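Local coordinates for protein putative transcriptional regulator (Listeria innocua, PDB 3LWF) that probably binds DNA as a dimeric transcriptional regulator of the Rrf2 family, through a winged helix-turn-helix domain, at residues G29-L34 and Q52-S57; E35-I40 and D141-S146. All coordinates share one frame; numbering follows the deposited sequence.

Contact 1: residues G29-L34 and Q52-S57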
ATOM      1  N   GLY A  29       2.496  -0.251  19.196  1.00 24.33           N
ATOM      2  CA  GLY A  29       2.353   1.161  19.481  1.00 24.31           C
ATOM      3  C   GLY A  29       0.888   1.569  19.385  1.00 24.44           C
ATOM      4  O   GLY A  29       0.377   2.312  20.209  1.00 24.16           O
ATOM      5  N   LEU A  30       0.228   1.084  18.344  1.00 22.34           N
ATOM      6  CA  LEU A  30      -1.166   1.321  18.184  1.00 23.92           C
ATOM      7  C   LEU A  30      -1.943   0.667  19.306  1.00 22.35           C
ATOM      8  O   LEU A  30      -2.867   1.291  19.823  1.00 23.46           O
ATOM      9  CB  LEU A  30      -1.730   0.821  16.848  1.00 20.93           C
ATOM     10  CG  LEU A  30      -1.837   1.833  15.707  1.00 29.63           C
ATOM     11  CD1 LEU A  30      -2.501   1.154  14.477  1.00 25.52           C
ATOM     12  CD2 LEU A  30      -2.598   3.152  16.103  1.00 23.67           C
ATOM     13  N   THR A  31      -1.607  -0.570  19.654  1.00 20.38           N
ATOM     14  CA  THR A  31      -2.318  -1.227  20.747  1.00 22.99           C
ATOM     15  C   THR A  31      -2.212  -0.342  22.015  1.00 22.66           C
ATOM     16  O   THR A  31      -3.188  -0.123  22.695  1.00 25.75           O
ATOM     17  CB  THR A  31      -1.834  -2.657  20.991  1.00 23.16           C
ATOM     18  OG1 THR A  31      -2.226  -3.484  19.895  1.00 24.62           O
ATOM     19  CG2 THR A  31      -2.450  -3.253  22.280  1.00 20.53           C
ATOM     20  N   ILE A  32      -1.038   0.194  22.295  1.00 21.56           N
ATOM     21  CA  ILE A  32      -0.841   0.967  23.517  1.00 21.07           C
ATOM     22  C   ILE A  32      -1.717   2.240  23.504  1.00 22.29           C
ATOM     23  O   ILE A  32      -2.491   2.493  24.439  1.00 18.56           O
ATOM     24  CB  ILE A  32       0.624   1.400  23.681  1.00 18.96           C
ATOM     25  CG1 ILE A  32       1.533   0.223  24.086  1.00 21.57           C
ATOM     26  CG2 ILE A  32       0.729   2.501  24.735  1.00 18.79           C
ATOM     27  CD1 ILE A  32       3.041   0.545  23.897  1.00 16.64           C
ATOM     28  N   THR A  33      -1.602   3.008  22.420  1.00 19.17           N
ATOM     29  CA  THR A  33      -2.298   4.271  22.335  1.00 20.28           C
ATOM     30  C   THR A  33      -3.791   4.117  22.247  1.00 21.27           C
ATOM     31  O   THR A  33      -4.518   4.940  22.802  1.00 22.20           O
ATOM     32  CB  THR A  33      -1.780   5.152  21.210  1.00 20.59           C
ATOM     33  OG1 THR A  33      -1.926   4.469  19.973  1.00 21.73           O
ATOM     34  CG2 THR A  33      -0.316   5.467  21.432  1.00 18.13           C
ATOM     35  N   LEU A  34      -4.255   3.067  21.584  1.00 20.11           N
ATOM     36  CA  LEU A  34      -5.682   2.765  21.606  1.00 22.02           C
ATOM     37  C   LEU A  34      -6.191   2.415  22.988  1.00 20.02           C
ATOM     38  O   LEU A  34      -7.341   2.752  23.346  1.00 21.20           O
ATOM     39  CB  LEU A  34      -6.035   1.631  20.632  1.00 15.95           C
ATOM     40  CG  LEU A  34      -5.910   1.953  19.134  1.00 21.98           C
ATOM     41  CD1 LEU A  34      -5.973   0.600  18.336  1.00 23.06           C
ATOM     42  CD2 LEU A  34      -6.927   3.014  18.626  1.00 16.50           C
ATOM     43  N   GLN A  52      -0.298  -7.564  30.324  1.00 21.44           N
ATOM     44  CA  GLN A  52      -1.073  -8.720  30.813  0.50 21.99           C
ATOM     45  C   GLN A  52      -2.372  -8.870  30.001  1.00 23.96           C
ATOM     46  O   GLN A  52      -2.695  -9.948  29.525  1.00 25.19           O
ATOM     47  CB  GLN A  52      -1.339  -8.608  32.320  0.50 21.84           C
ATOM     48  CG  GLN A  52      -0.062  -8.752  33.161  0.50 22.88           C
ATOM     49  CD  GLN A  52      -0.240  -8.507  34.664  0.50 33.44           C
ATOM     50  OE1 GLN A  52      -1.211  -7.897  35.109  0.50 32.62           O
ATOM     51  NE2 GLN A  52       0.728  -8.976  35.446  0.50 34.45           N
ATOM     52  N   ASP A  53      -3.099  -7.777  29.815  1.00 25.45           N
ATOM     53  CA  ASP A  53      -4.374  -7.824  29.084  1.00 24.97           C
ATOM     54  C   ASP A  53      -4.234  -8.371  27.643  1.00 27.12           C
ATOM     55  O   ASP A  53      -5.058  -9.133  27.183  1.00 23.31           O
ATOM     56  CB  ASP A  53      -4.994  -6.421  29.051  1.00 22.93           C
ATOM     57  CG  ASP A  53      -6.411  -6.408  28.470  1.00 27.46           C
ATOM     58  OD1 ASP A  53      -7.208  -7.304  28.799  1.00 32.98           O
ATOM     59  OD2 ASP A  53      -6.728  -5.496  27.687  1.00 24.02           O
ATOM     60  N   LYS A  54      -3.175  -7.979  26.945  1.00 26.61           N
ATOM     61  CA  LYS A  54      -3.023  -8.306  25.541  1.00 28.97           C
ATOM     62  C   LYS A  54      -2.026  -9.431  25.295  1.00 30.09           C
ATOM     63  O   LYS A  54      -1.670  -9.658  24.161  1.00 30.79           O
ATOM     64  CB  LYS A  54      -2.553  -7.060  24.769  1.00 30.03           C
ATOM     65  CG  LYS A  54      -3.481  -5.870  24.803  1.00 29.45           C
ATOM     66  CD  LYS A  54      -4.897  -6.249  24.361  1.00 31.47           C
ATOM     67  CE  LYS A  54      -5.825  -5.033  24.260  1.00 35.43           C
ATOM     68  NZ  LYS A  54      -7.233  -5.450  23.996  1.00 37.23           N
ATOM     69  N   ASN A  55      -1.559 -10.109  26.352  1.00 29.58           N
ATOM     70  CA  ASN A  55      -0.547 -11.162  26.225  0.70 29.75           C
ATOM     71  C   ASN A  55       0.704 -10.726  25.446  1.00 29.25           C
ATOM     72  O   ASN A  55       1.191 -11.443  24.581  1.00 28.33           O
ATOM     73  CB  ASN A  55      -1.131 -12.414  25.567  0.70 29.86           C
ATOM     74  CG  ASN A  55      -0.268 -13.649  25.801  0.70 33.09           C
ATOM     75  OD1 ASN A  55       0.534 -13.692  26.736  0.70 33.02           O
ATOM     76  ND2 ASN A  55      -0.438 -14.656  24.959  0.70 39.62           N
ATOM     77  N   LEU A  56       1.211  -9.552  25.775  1.00 26.40           N
ATOM     78  CA  LEU A  56       2.392  -8.966  25.183  1.00 25.22           C
ATOM     79  C   LEU A  56       3.484  -8.854  26.226  1.00 24.17           C
ATOM     80  O   LEU A  56       3.227  -8.902  27.426  1.00 25.85           O
ATOM     81  CB  LEU A  56       2.086  -7.557  24.651  1.00 26.25           C
ATOM     82  CG  LEU A  56       1.001  -7.410  23.592  1.00 26.48           C
ATOM     83  CD1 LEU A  56       0.925  -5.980  23.128  1.00 24.79           C
ATOM     84  CD2 LEU A  56       1.280  -8.370  22.442  1.00 29.13           C
ATOM     85  N   SER A  57       4.722  -8.705  25.760  1.00 23.85           N
ATOM     86  CA  SER A  57       5.866  -8.513  26.633  1.00 23.96           C
ATOM     87  C   SER A  57       5.928  -7.093  27.179  1.00 24.81           C
ATOM     88  O   SER A  57       6.075  -6.109  26.420  1.00 23.29           O
ATOM     89  CB  SER A  57       7.172  -8.793  25.881  1.00 24.69           C
ATOM     90  OG  SER A  57       8.268  -8.305  26.637  1.00 23.90           O
TER
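Thr31 meets Lys54 and Leu56 in a small, purely apolar side-chain contact near the protein surface, where helix 24-38 passes the end of helix 47-54 and the turn leading into helix 58-70. No hydrogen bond crosses between the segments. The methyl does the touching: Thr31 CG2 lies 3.8 Å from Lys54 CG and 4.4 Å from Leu56 CD1, so it sits against the root of the lysine chain while the leucine makes a looser approach. A chi1 of -69° puts OG1 beside the backbone N and CG2 anti to it, facing Lys54 and Leu56; the hydroxyl bonds weakly to Arg27 O and, also weakly, to Gln119 of the second subunit. Threonine suits this partly exposed site because it offers a compact methyl to its neighbours and keeps a hydroxyl for polar partners. Lys54 divides its chain in a similar way. Its CG packs on the threonine methyl, and a bend at chi2 (-53°) carries the amine onward to a salt bridge with Glu116 of the second subunit; the ion pair of Lys54 NZ with Asp53 OD2, at 3.7 Å, is long. Leu56 also lies on Tyr28 of helix 24-38 and Leu61 of helix 58-70, linking the turn to both.

Asn55 has positive phi (52°) and closes helix 47-54 in a Schellman motif, a position that asparagine tolerates better than most residues. Ser57 stands just before helix 58-70 as its N-cap, its OG bonded to Tyr60 N. Helices 47-54 and 58-70, joined by this tight turn and backed by helix 24-38, form the helix-turn-helix expected of Rrf2-type regulators, in which the second helix probably serves in DNA recognition.

Contact 2: residues E35-I40 and D141-S146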
ATOM      1  N   GLU A  35      -5.423   1.628  23.726  1.00 20.71           N
ATOM      2  CA  GLU A  35      -5.863   1.277  25.103  1.00 21.91           C
ATOM      3  C   GLU A  35      -5.869   2.519  26.004  1.00 21.82           C
ATOM      4  O   GLU A  35      -6.764   2.692  26.833  1.00 21.33           O
ATOM      5  CB  GLU A  35      -4.959   0.226  25.717  1.00 19.54           C
ATOM      6  CG  GLU A  35      -5.159  -1.118  25.111  1.00 27.89           C
ATOM      7  CD  GLU A  35      -6.583  -1.583  25.274  1.00 32.88           C
ATOM      8  OE1 GLU A  35      -7.044  -1.575  26.431  1.00 31.74           O
ATOM      9  OE2 GLU A  35      -7.226  -1.900  24.250  1.00 32.33           O
ATOM     10  N   LEU A  36      -4.880   3.390  25.825  1.00 20.87           N
ATOM     11  CA  LEU A  36      -4.871   4.658  26.552  1.00 21.21           C
ATOM     12  C   LEU A  36      -6.051   5.530  26.125  1.00 21.89           C
ATOM     13  O   LEU A  36      -6.649   6.208  26.966  1.00 23.68           O
ATOM     14  CB  LEU A  36      -3.528   5.389  26.409  1.00 23.08           C
ATOM     15  CG  LEU A  36      -2.291   4.662  26.950  1.00 23.61           C
ATOM     16  CD1 LEU A  36      -1.047   5.489  26.666  1.00 18.86           C
ATOM     17  CD2 LEU A  36      -2.378   4.358  28.446  1.00 20.20           C
ATOM     18  N   ALA A  37      -6.423   5.478  24.851  1.00 21.45           N
ATOM     19  CA  ALA A  37      -7.567   6.246  24.335  1.00 23.88           C
ATOM     20  C   ALA A  37      -8.903   5.746  24.913  1.00 24.47           C
ATOM     21  O   ALA A  37      -9.739   6.535  25.312  1.00 26.46           O
ATOM     22  CB  ALA A  37      -7.604   6.238  22.810  1.00 20.43           C
ATOM     23  N   LYS A  38      -9.064   4.441  25.005  1.00 25.69           N
ATOM     24  CA  LYS A  38     -10.222   3.874  25.667  1.00 27.22           C
ATOM     25  C   LYS A  38     -10.315   4.279  27.133  1.00 29.80           C
ATOM     26  O   LYS A  38     -11.410   4.341  27.680  1.00 29.50           O
ATOM     27  CB  LYS A  38     -10.188   2.338  25.642  1.00 26.20           C
ATOM     28  CG  LYS A  38     -10.409   1.704  24.318  1.00 35.64           C
ATOM     29  CD  LYS A  38     -10.285   0.180  24.407  1.00 37.98           C
ATOM     30  CE  LYS A  38     -10.020  -0.424  23.047  1.00 41.59           C
ATOM     31  NZ  LYS A  38      -9.905  -1.896  23.126  1.00 45.16           N
ATOM     32  N   ARG A  39      -9.188   4.491  27.802  1.00 29.55           N
ATOM     33  CA  ARG A  39      -9.220   4.573  29.252  1.00 28.79           C
ATOM     34  C   ARG A  39      -8.988   5.993  29.735  1.00 28.38           C
ATOM     35  O   ARG A  39      -8.638   6.203  30.909  1.00 28.63           O
ATOM     36  CB  ARG A  39      -8.184   3.614  29.850  1.00 28.95           C
ATOM     37  CG  ARG A  39      -8.585   2.167  29.723  1.00 34.92           C
ATOM     38  CD  ARG A  39      -7.407   1.190  29.651  1.00 43.49           C
ATOM     39  NE  ARG A  39      -7.815  -0.020  28.944  1.00 45.67           N
ATOM     40  CZ  ARG A  39      -8.637  -0.920  29.481  1.00 37.76           C
ATOM     41  NH1 ARG A  39      -9.105  -0.776  30.724  1.00 31.53           N
ATOM     42  NH2 ARG A  39      -9.003  -1.969  28.786  1.00 29.55           N
ATOM     43  N   ILE A  40      -9.173   6.963  28.847  1.00 26.94           N
ATOM     44  CA  ILE A  40      -9.055   8.355  29.244  1.00 28.86           C
ATOM     45  C   ILE A  40      -9.976   8.616  30.438  1.00 30.29           C
ATOM     46  O   ILE A  40     -11.133   8.197  30.465  1.00 31.90           O
ATOM     47  CB  ILE A  40      -9.484   9.326  28.110  1.00 29.50           C
ATOM     48  CG1 ILE A  40      -8.372   9.469  27.080  1.00 31.63           C
ATOM     49  CG2 ILE A  40      -9.838  10.691  28.720  1.00 26.30           C
ATOM     50  CD1 ILE A  40      -8.783  10.263  25.824  1.00 32.17           C
ATOM     51  N   ASP A 141     -11.448   7.403  15.016  1.00 23.25           N
ATOM     52  CA  ASP A 141     -11.898   6.656  13.836  1.00 23.89           C
ATOM     53  C   ASP A 141     -11.664   5.164  14.035  1.00 24.39           C
ATOM     54  O   ASP A 141     -12.515   4.330  13.696  1.00 25.39           O
ATOM     55  CB  ASP A 141     -11.124   7.109  12.580  1.00 25.05           C
ATOM     56  CG  ASP A 141     -11.452   8.503  12.163  1.00 22.41           C
ATOM     57  OD1 ASP A 141     -12.531   8.975  12.525  1.00 28.95           O
ATOM     58  OD2 ASP A 141     -10.615   9.159  11.507  1.00 25.49           O
ATOM     59  N   LEU A 142     -10.497   4.811  14.569  1.00 23.29           N
ATOM     60  CA  LEU A 142     -10.154   3.402  14.679  1.00 21.68           C
ATOM     61  C   LEU A 142     -11.007   2.732  15.756  1.00 25.07           C
ATOM     62  O   LEU A 142     -11.555   1.673  15.540  1.00 22.38           O
ATOM     63  CB  LEU A 142      -8.688   3.229  14.992  1.00 21.30           C
ATOM     64  CG  LEU A 142      -7.697   3.645  13.906  1.00 25.59           C
ATOM     65  CD1 LEU A 142      -6.288   3.228  14.338  1.00 20.82           C
ATOM     66  CD2 LEU A 142      -8.073   3.051  12.518  1.00 19.82           C
ATOM     67  N   LEU A 143     -11.144   3.372  16.906  1.00 27.05           N
ATOM     68  CA  LEU A 143     -11.978   2.834  17.983  1.00 28.12           C
ATOM     69  C   LEU A 143     -13.454   2.609  17.563  1.00 29.79           C
ATOM     70  O   LEU A 143     -14.087   1.688  18.050  1.00 28.83           O
ATOM     71  CB  LEU A 143     -11.903   3.763  19.207  1.00 27.76           C
ATOM     72  CG  LEU A 143     -10.562   3.844  19.938  1.00 27.04           C
ATOM     73  CD1 LEU A 143     -10.570   4.985  20.936  1.00 28.61           C
ATOM     74  CD2 LEU A 143     -10.282   2.514  20.631  1.00 29.23           C
ATOM     75  N   LYS A 144     -13.999   3.442  16.678  1.00 30.52           N
ATOM     76  CA  LYS A 144     -15.352   3.189  16.116  1.00 34.47           C
ATOM     77  C   LYS A 144     -15.389   2.010  15.133  1.00 34.48           C
ATOM     78  O   LYS A 144     -16.387   1.295  15.027  1.00 33.12           O
ATOM     79  CB  LYS A 144     -15.865   4.407  15.356  1.00 34.97           C
ATOM     80  CG  LYS A 144     -16.059   5.639  16.182  1.00 43.34           C
ATOM     81  CD  LYS A 144     -16.505   6.805  15.300  1.00 52.25           C
ATOM     82  CE  LYS A 144     -16.485   8.134  16.041  1.00 53.77           C
ATOM     83  NZ  LYS A 144     -16.724   9.264  15.094  1.00 59.01           N
ATOM     84  N   HIS A 145     -14.294   1.844  14.396  1.00 35.08           N
ATOM     85  CA  HIS A 145     -14.137   0.812  13.360  1.00 32.96           C
ATOM     86  C   HIS A 145     -15.407   0.477  12.586  1.00 32.97           C
ATOM     87  O   HIS A 145     -15.881  -0.655  12.586  1.00 31.21           O
ATOM     88  CB  HIS A 145     -13.478  -0.453  13.912  1.00 32.60           C
ATOM     89  CG  HIS A 145     -14.172  -1.062  15.084  1.00 34.72           C
ATOM     90  ND1 HIS A 145     -15.343  -1.792  14.970  1.00 35.69           N
ATOM     91  CD2 HIS A 145     -13.834  -1.087  16.395  1.00 33.39           C
ATOM     92  CE1 HIS A 145     -15.690  -2.240  16.164  1.00 33.66           C
ATOM     93  NE2 HIS A 145     -14.803  -1.812  17.048  1.00 34.91           N
ATOM     94  N   SER A 146     -15.932   1.460  11.881  1.00 33.45           N
ATOM     95  CA  SER A 146     -17.219   1.272  11.244  1.00 35.22           C
ATOM     96  C   SER A 146     -17.159   0.888   9.756  1.00 34.18           C
ATOM     97  O   SER A 146     -18.203   0.709   9.179  1.00 34.88           O
ATOM     98  CB  SER A 146     -18.097   2.517  11.456  1.00 35.07           C
ATOM     99  OG  SER A 146     -17.580   3.622  10.754  1.00 34.98           O
TER
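Leu143 packs on Ala37 and Lys38 where two helices meet near their C-terminal ends: helix 24-38 of the winged helix-turn-helix domain and the short helix 139-144, which follows the long helix 117-136. Leu143 alone makes the contact from its segment, one methyl to each partner. Its CD1 rests 3.7 Å from Ala37 CB, and CD2 lies 3.8 Å from Lys38 CG and equally far from Lys38 CE. With CG beside its own backbone N (chi1 -68°), the forked end reaches across to the other helix. Alanine suits the buried place because its small side chain lets the leucine come close to the helix; on the domain side Ala37 also touches Leu86 of strand 83-86.

Lys38 stands at the exposed margin. Extended beyond CG, its chain crosses the leucine CD2 methyl, touching it with CG and CE, while the ammonium stays polar-paired: NZ bonds to Glu35 OE2 at 2.9 Å, on the syn side of the carboxylate. The other oxygen of Glu35 is gripped by Arg39, side-on, in the plane of the guanidinium. Two positive groups flank one buried carboxylate, which probably favours its ionised form. Arg39 NE and Arg39 NH2 each lie 3.1 Å from Glu35 OE1, NH2 nearly in line with the C-O bond and NE on the anti side but 27° out of the carboxylate plane.

How the contacts relate
Contacts 1 and 2 share helix 24-38, using successive turns of it, and their centres are 13 Å apart. The helix faces Lys54 and Leu56 with Thr31, and Leu143 with Ala37 and Lys38, while Leu30, Thr33 and Leu34 also touch Leu139. Leu34 CD2 lies 3.9 Å from Leu143 CD2 and 4.0 Å from Leu142 CB, continuing the apolar packing between helices 24-38 and 139-144. Lys54 NZ is 3.6 Å from Glu35 OE2, a long, weak ion pair that brings the charge network of contact 2 to the lysine of contact 1; Asp53 OD2, a like charge, lies 4.1 Å from Glu35 OE1. Both contacts touch the second subunit, so the putative DNA-binding domain packs against the dimer partner here.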